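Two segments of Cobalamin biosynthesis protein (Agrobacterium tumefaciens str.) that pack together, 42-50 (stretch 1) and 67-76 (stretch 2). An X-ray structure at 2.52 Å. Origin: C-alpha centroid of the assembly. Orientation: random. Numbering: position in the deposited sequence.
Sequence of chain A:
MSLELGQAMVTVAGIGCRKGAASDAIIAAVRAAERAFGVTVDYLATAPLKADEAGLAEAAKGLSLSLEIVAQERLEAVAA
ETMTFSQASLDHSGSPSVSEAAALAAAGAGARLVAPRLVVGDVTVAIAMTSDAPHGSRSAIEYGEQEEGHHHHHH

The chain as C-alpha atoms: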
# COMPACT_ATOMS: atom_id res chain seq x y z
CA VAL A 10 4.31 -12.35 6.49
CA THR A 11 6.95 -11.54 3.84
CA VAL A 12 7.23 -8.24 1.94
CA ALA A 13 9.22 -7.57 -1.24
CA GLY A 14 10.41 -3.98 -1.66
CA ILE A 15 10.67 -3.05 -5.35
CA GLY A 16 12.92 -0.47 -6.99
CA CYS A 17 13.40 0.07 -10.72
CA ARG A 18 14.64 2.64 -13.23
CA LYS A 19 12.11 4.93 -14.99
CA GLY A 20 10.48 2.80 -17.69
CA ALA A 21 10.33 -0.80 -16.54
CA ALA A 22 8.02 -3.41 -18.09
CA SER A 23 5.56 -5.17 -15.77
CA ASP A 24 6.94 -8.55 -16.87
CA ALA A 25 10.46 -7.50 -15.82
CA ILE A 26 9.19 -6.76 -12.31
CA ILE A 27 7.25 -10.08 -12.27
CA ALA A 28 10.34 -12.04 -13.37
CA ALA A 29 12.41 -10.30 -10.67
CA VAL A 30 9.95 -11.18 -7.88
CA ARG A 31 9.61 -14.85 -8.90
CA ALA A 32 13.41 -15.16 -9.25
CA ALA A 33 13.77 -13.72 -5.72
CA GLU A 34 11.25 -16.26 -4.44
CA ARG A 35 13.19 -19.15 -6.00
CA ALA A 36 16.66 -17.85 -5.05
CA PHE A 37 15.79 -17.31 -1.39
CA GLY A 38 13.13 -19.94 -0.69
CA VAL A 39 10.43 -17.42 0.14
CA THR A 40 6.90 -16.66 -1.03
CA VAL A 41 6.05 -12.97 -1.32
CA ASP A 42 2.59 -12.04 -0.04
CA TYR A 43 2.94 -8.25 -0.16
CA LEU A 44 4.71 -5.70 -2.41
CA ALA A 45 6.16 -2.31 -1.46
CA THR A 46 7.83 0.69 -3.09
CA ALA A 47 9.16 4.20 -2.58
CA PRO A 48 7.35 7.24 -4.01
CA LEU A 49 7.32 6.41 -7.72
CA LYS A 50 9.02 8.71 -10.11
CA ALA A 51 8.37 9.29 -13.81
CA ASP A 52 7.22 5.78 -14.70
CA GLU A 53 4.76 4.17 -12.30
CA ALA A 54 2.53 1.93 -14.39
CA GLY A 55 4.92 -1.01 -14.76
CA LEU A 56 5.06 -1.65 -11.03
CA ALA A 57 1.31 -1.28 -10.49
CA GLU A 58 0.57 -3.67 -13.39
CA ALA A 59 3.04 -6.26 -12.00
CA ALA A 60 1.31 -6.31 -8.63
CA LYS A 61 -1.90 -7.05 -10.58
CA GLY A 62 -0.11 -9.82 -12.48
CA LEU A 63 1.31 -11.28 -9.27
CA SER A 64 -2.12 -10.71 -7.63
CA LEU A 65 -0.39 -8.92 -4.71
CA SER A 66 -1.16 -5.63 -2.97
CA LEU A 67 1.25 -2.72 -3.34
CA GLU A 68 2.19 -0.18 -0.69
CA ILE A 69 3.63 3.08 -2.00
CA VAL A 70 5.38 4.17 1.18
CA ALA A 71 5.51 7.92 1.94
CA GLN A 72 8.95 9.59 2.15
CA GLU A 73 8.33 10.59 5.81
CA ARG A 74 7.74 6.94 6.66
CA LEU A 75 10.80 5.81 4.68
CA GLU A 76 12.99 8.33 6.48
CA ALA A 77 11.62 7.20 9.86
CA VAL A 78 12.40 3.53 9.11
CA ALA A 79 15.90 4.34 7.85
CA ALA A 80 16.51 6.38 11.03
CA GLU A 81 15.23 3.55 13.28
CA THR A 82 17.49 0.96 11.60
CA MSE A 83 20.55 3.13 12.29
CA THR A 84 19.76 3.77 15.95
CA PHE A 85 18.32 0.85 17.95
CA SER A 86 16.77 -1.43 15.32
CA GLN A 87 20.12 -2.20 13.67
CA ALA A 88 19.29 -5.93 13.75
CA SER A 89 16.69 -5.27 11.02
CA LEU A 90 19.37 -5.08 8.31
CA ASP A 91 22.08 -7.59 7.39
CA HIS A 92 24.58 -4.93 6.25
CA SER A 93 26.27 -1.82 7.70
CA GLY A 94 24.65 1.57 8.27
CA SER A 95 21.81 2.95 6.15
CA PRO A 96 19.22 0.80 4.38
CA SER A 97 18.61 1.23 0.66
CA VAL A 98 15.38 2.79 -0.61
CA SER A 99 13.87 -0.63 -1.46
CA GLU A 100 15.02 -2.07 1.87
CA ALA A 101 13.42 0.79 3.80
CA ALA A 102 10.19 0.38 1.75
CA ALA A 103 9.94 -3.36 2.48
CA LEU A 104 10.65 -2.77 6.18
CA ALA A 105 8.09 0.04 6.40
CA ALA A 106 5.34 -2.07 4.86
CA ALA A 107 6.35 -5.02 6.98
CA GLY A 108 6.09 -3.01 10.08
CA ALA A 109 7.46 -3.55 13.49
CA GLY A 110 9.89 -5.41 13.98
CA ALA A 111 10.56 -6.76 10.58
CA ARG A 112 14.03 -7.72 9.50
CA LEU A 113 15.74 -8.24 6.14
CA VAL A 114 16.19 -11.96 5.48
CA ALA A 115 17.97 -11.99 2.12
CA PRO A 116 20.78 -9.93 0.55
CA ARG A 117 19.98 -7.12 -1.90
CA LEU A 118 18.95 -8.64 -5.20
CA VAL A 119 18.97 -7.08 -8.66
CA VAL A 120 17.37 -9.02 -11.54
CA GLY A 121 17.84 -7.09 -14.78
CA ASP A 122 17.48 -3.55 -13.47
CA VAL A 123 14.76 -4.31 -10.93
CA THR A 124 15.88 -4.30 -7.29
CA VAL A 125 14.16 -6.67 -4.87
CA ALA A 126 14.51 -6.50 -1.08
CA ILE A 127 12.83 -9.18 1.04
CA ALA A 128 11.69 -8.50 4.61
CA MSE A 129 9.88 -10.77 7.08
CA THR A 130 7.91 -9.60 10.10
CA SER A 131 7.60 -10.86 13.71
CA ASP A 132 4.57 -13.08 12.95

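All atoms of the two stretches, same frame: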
# COMPACT_ATOMS: atom_id res chain seq x y z
N ASP A 42 4.03 -12.26 -0.17
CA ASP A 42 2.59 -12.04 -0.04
C ASP A 42 2.19 -10.57 0.01
O ASP A 42 1.02 -10.24 0.16
CB ASP A 42 2.01 -12.83 1.15
CG ASP A 42 2.93 -12.86 2.35
OD1 ASP A 42 3.29 -11.77 2.83
OD2 ASP A 42 3.27 -13.97 2.82
N TYR A 43 3.17 -9.69 -0.18
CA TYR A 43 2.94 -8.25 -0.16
C TYR A 43 4.07 -7.49 -0.87
O TYR A 43 5.24 -7.79 -0.67
CB TYR A 43 2.80 -7.79 1.30
CG TYR A 43 2.10 -6.47 1.50
CD1 TYR A 43 2.83 -5.34 1.84
CD2 TYR A 43 0.72 -6.36 1.36
CE1 TYR A 43 2.20 -4.12 2.03
CE2 TYR A 43 0.08 -5.14 1.54
CZ TYR A 43 0.84 -4.02 1.88
OH TYR A 43 0.24 -2.80 2.08
N LEU A 44 3.71 -6.52 -1.71
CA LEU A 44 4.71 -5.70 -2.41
C LEU A 44 4.78 -4.29 -1.85
O LEU A 44 3.79 -3.78 -1.32
CB LEU A 44 4.40 -5.62 -3.91
CG LEU A 44 4.61 -6.84 -4.80
CD1 LEU A 44 4.29 -6.45 -6.22
CD2 LEU A 44 6.03 -7.35 -4.69
N ALA A 45 5.95 -3.67 -1.97
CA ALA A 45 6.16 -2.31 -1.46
C ALA A 45 7.14 -1.52 -2.32
O ALA A 45 8.02 -2.09 -2.96
CB ALA A 45 6.63 -2.34 -0.02
N THR A 46 6.98 -0.19 -2.31
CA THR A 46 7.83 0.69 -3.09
C THR A 46 7.96 2.08 -2.47
O THR A 46 7.20 2.45 -1.59
CB THR A 46 7.35 0.81 -4.57
OG1 THR A 46 8.37 1.45 -5.36
CG2 THR A 46 6.05 1.58 -4.70
N ALA A 47 8.95 2.81 -2.94
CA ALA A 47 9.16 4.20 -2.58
C ALA A 47 8.27 5.04 -3.48
O ALA A 47 7.73 4.51 -4.44
CB ALA A 47 10.61 4.54 -2.80
N PRO A 48 8.12 6.33 -3.16
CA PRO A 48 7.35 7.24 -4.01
C PRO A 48 7.81 7.19 -5.46
O PRO A 48 8.96 7.54 -5.76
CB PRO A 48 7.66 8.62 -3.41
CG PRO A 48 7.96 8.33 -1.98
CD PRO A 48 8.64 7.00 -1.96
N LEU A 49 6.93 6.76 -6.36
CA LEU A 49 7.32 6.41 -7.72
C LEU A 49 7.43 7.65 -8.59
O LEU A 49 6.79 8.67 -8.33
CB LEU A 49 6.32 5.43 -8.33
CG LEU A 49 4.93 5.39 -7.69
CD1 LEU A 49 4.11 6.60 -8.13
CD2 LEU A 49 4.21 4.10 -8.04
N LYS A 50 8.25 7.56 -9.64
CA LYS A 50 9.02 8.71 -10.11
C LYS A 50 8.41 9.30 -11.37
O LYS A 50 7.49 10.12 -11.31
CB LYS A 50 10.48 8.31 -10.36
CG LYS A 50 11.40 8.56 -9.19
CD LYS A 50 12.86 8.35 -9.57
CE LYS A 50 13.32 6.94 -9.23
NZ LYS A 50 12.85 5.94 -10.22
N LEU A 67 0.07 -3.57 -3.30
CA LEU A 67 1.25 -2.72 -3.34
C LEU A 67 1.12 -1.59 -2.33
O LEU A 67 0.09 -0.94 -2.27
CB LEU A 67 1.47 -2.16 -4.74
CG LEU A 67 2.69 -1.26 -4.96
CD1 LEU A 67 4.01 -2.05 -4.89
CD2 LEU A 67 2.57 -0.55 -6.29
N GLU A 68 2.15 -1.37 -1.53
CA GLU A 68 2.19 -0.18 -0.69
C GLU A 68 3.22 0.81 -1.22
O GLU A 68 4.41 0.52 -1.28
CB GLU A 68 2.46 -0.52 0.77
CG GLU A 68 2.35 0.69 1.70
CD GLU A 68 2.55 0.35 3.16
OE1 GLU A 68 2.16 -0.76 3.58
OE2 GLU A 68 3.09 1.20 3.91
N ILE A 69 2.74 1.98 -1.62
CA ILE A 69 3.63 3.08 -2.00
C ILE A 69 3.88 3.89 -0.74
O ILE A 69 3.04 4.69 -0.31
CB ILE A 69 3.03 3.95 -3.13
CG1 ILE A 69 2.56 3.05 -4.29
CG2 ILE A 69 4.05 5.00 -3.61
CD1 ILE A 69 1.52 3.68 -5.19
N VAL A 70 5.04 3.65 -0.13
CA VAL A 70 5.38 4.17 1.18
C VAL A 70 5.82 5.62 1.09
O VAL A 70 6.70 5.95 0.30
CB VAL A 70 6.49 3.31 1.83
CG1 VAL A 70 6.81 3.81 3.21
CG2 VAL A 70 6.08 1.85 1.90
N ALA A 71 5.18 6.49 1.88
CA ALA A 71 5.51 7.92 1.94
C ALA A 71 6.95 8.16 2.37
O ALA A 71 7.51 7.38 3.14
CB ALA A 71 4.56 8.64 2.88
N GLN A 72 7.54 9.25 1.88
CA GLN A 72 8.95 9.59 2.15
C GLN A 72 9.24 9.82 3.64
O GLN A 72 10.33 9.50 4.11
CB GLN A 72 9.37 10.81 1.32
CG GLN A 72 10.88 11.00 1.15
CD GLN A 72 11.51 10.00 0.18
OE1 GLN A 72 10.97 9.73 -0.90
NE2 GLN A 72 12.67 9.46 0.55
N GLU A 73 8.26 10.37 4.36
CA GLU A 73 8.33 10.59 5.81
C GLU A 73 8.47 9.28 6.56
O GLU A 73 9.18 9.20 7.56
CB GLU A 73 7.07 11.31 6.30
CG GLU A 73 7.02 12.81 6.04
CD GLU A 73 6.62 13.19 4.61
OE1 GLU A 73 6.67 14.40 4.29
OE2 GLU A 73 6.25 12.30 3.81
N ARG A 74 7.76 8.26 6.07
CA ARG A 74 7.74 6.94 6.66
C ARG A 74 9.03 6.19 6.33
O ARG A 74 9.56 5.46 7.16
CB ARG A 74 6.49 6.18 6.18
CG ARG A 74 6.27 4.78 6.77
CD ARG A 74 5.65 4.82 8.17
NE ARG A 74 6.67 4.69 9.22
CZ ARG A 74 7.01 3.54 9.80
NH1 ARG A 74 6.43 2.40 9.44
NH2 ARG A 74 7.95 3.53 10.75
N LEU A 75 9.53 6.38 5.11
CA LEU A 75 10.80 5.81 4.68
C LEU A 75 11.95 6.35 5.50
O LEU A 75 12.79 5.58 5.97
CB LEU A 75 11.08 6.13 3.21
CG LEU A 75 10.34 5.38 2.11
CD1 LEU A 75 10.80 5.90 0.77
CD2 LEU A 75 10.60 3.91 2.19
N GLU A 76 11.97 7.67 5.67
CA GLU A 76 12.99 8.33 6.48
C GLU A 76 12.98 7.85 7.93
O GLU A 76 14.04 7.59 8.50
CB GLU A 76 12.82 9.85 6.42
CG GLU A 76 13.29 10.51 5.12
CD GLU A 76 14.80 10.44 4.90
OE1 GLU A 76 15.57 10.36 5.89
OE2 GLU A 76 15.22 10.47 3.71

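The two stretches pair as neighbouring parallel β-strands: the strand that ends at T46 runs beside strand 67-69, with L44, A45 and T46 in register with L67, E68 and I69. Three backbone hydrogen bonds hold them together. E68 uses both its backbone N and its backbone O: its N donates to L44 O (2.9 Å), while its O accepts from T46 N (2.9 Å). T46 is used in the same way, since its O accepts from V70 N (2.9 Å), a bond whose donor lies one residue beyond the second strand. The angles at hydrogen, 153-164°, indicate well-directed bonds. Two acceptors also receive CA-H...O contacts, L67 CA to L44 O at 3.4 Å and A45 CA to E68 O at 3.3 Å. T46 O and E68 O lie 3.4 Å apart but, both being acceptors, do not bond.

Among side chains, Y43 OH approaches E68 OE1 at 3.2 Å, near the plane of the ring at its edge; the destination of the hydroxyl proton is not settled. T46 OG1 is satisfied elsewhere in the structure.

Apolar side chains add further contacts. L44 CB meets L67 CD1 at 3.7 Å, and L49 CD2 reaches I69 CD1 at 3.9 Å. Past the strands, L75 CD1 touches both A47 CB (3.8 Å) and P48 CD (3.7 Å), so the helix that begins right after A71, at the N-cap position, also packs against stretch 1.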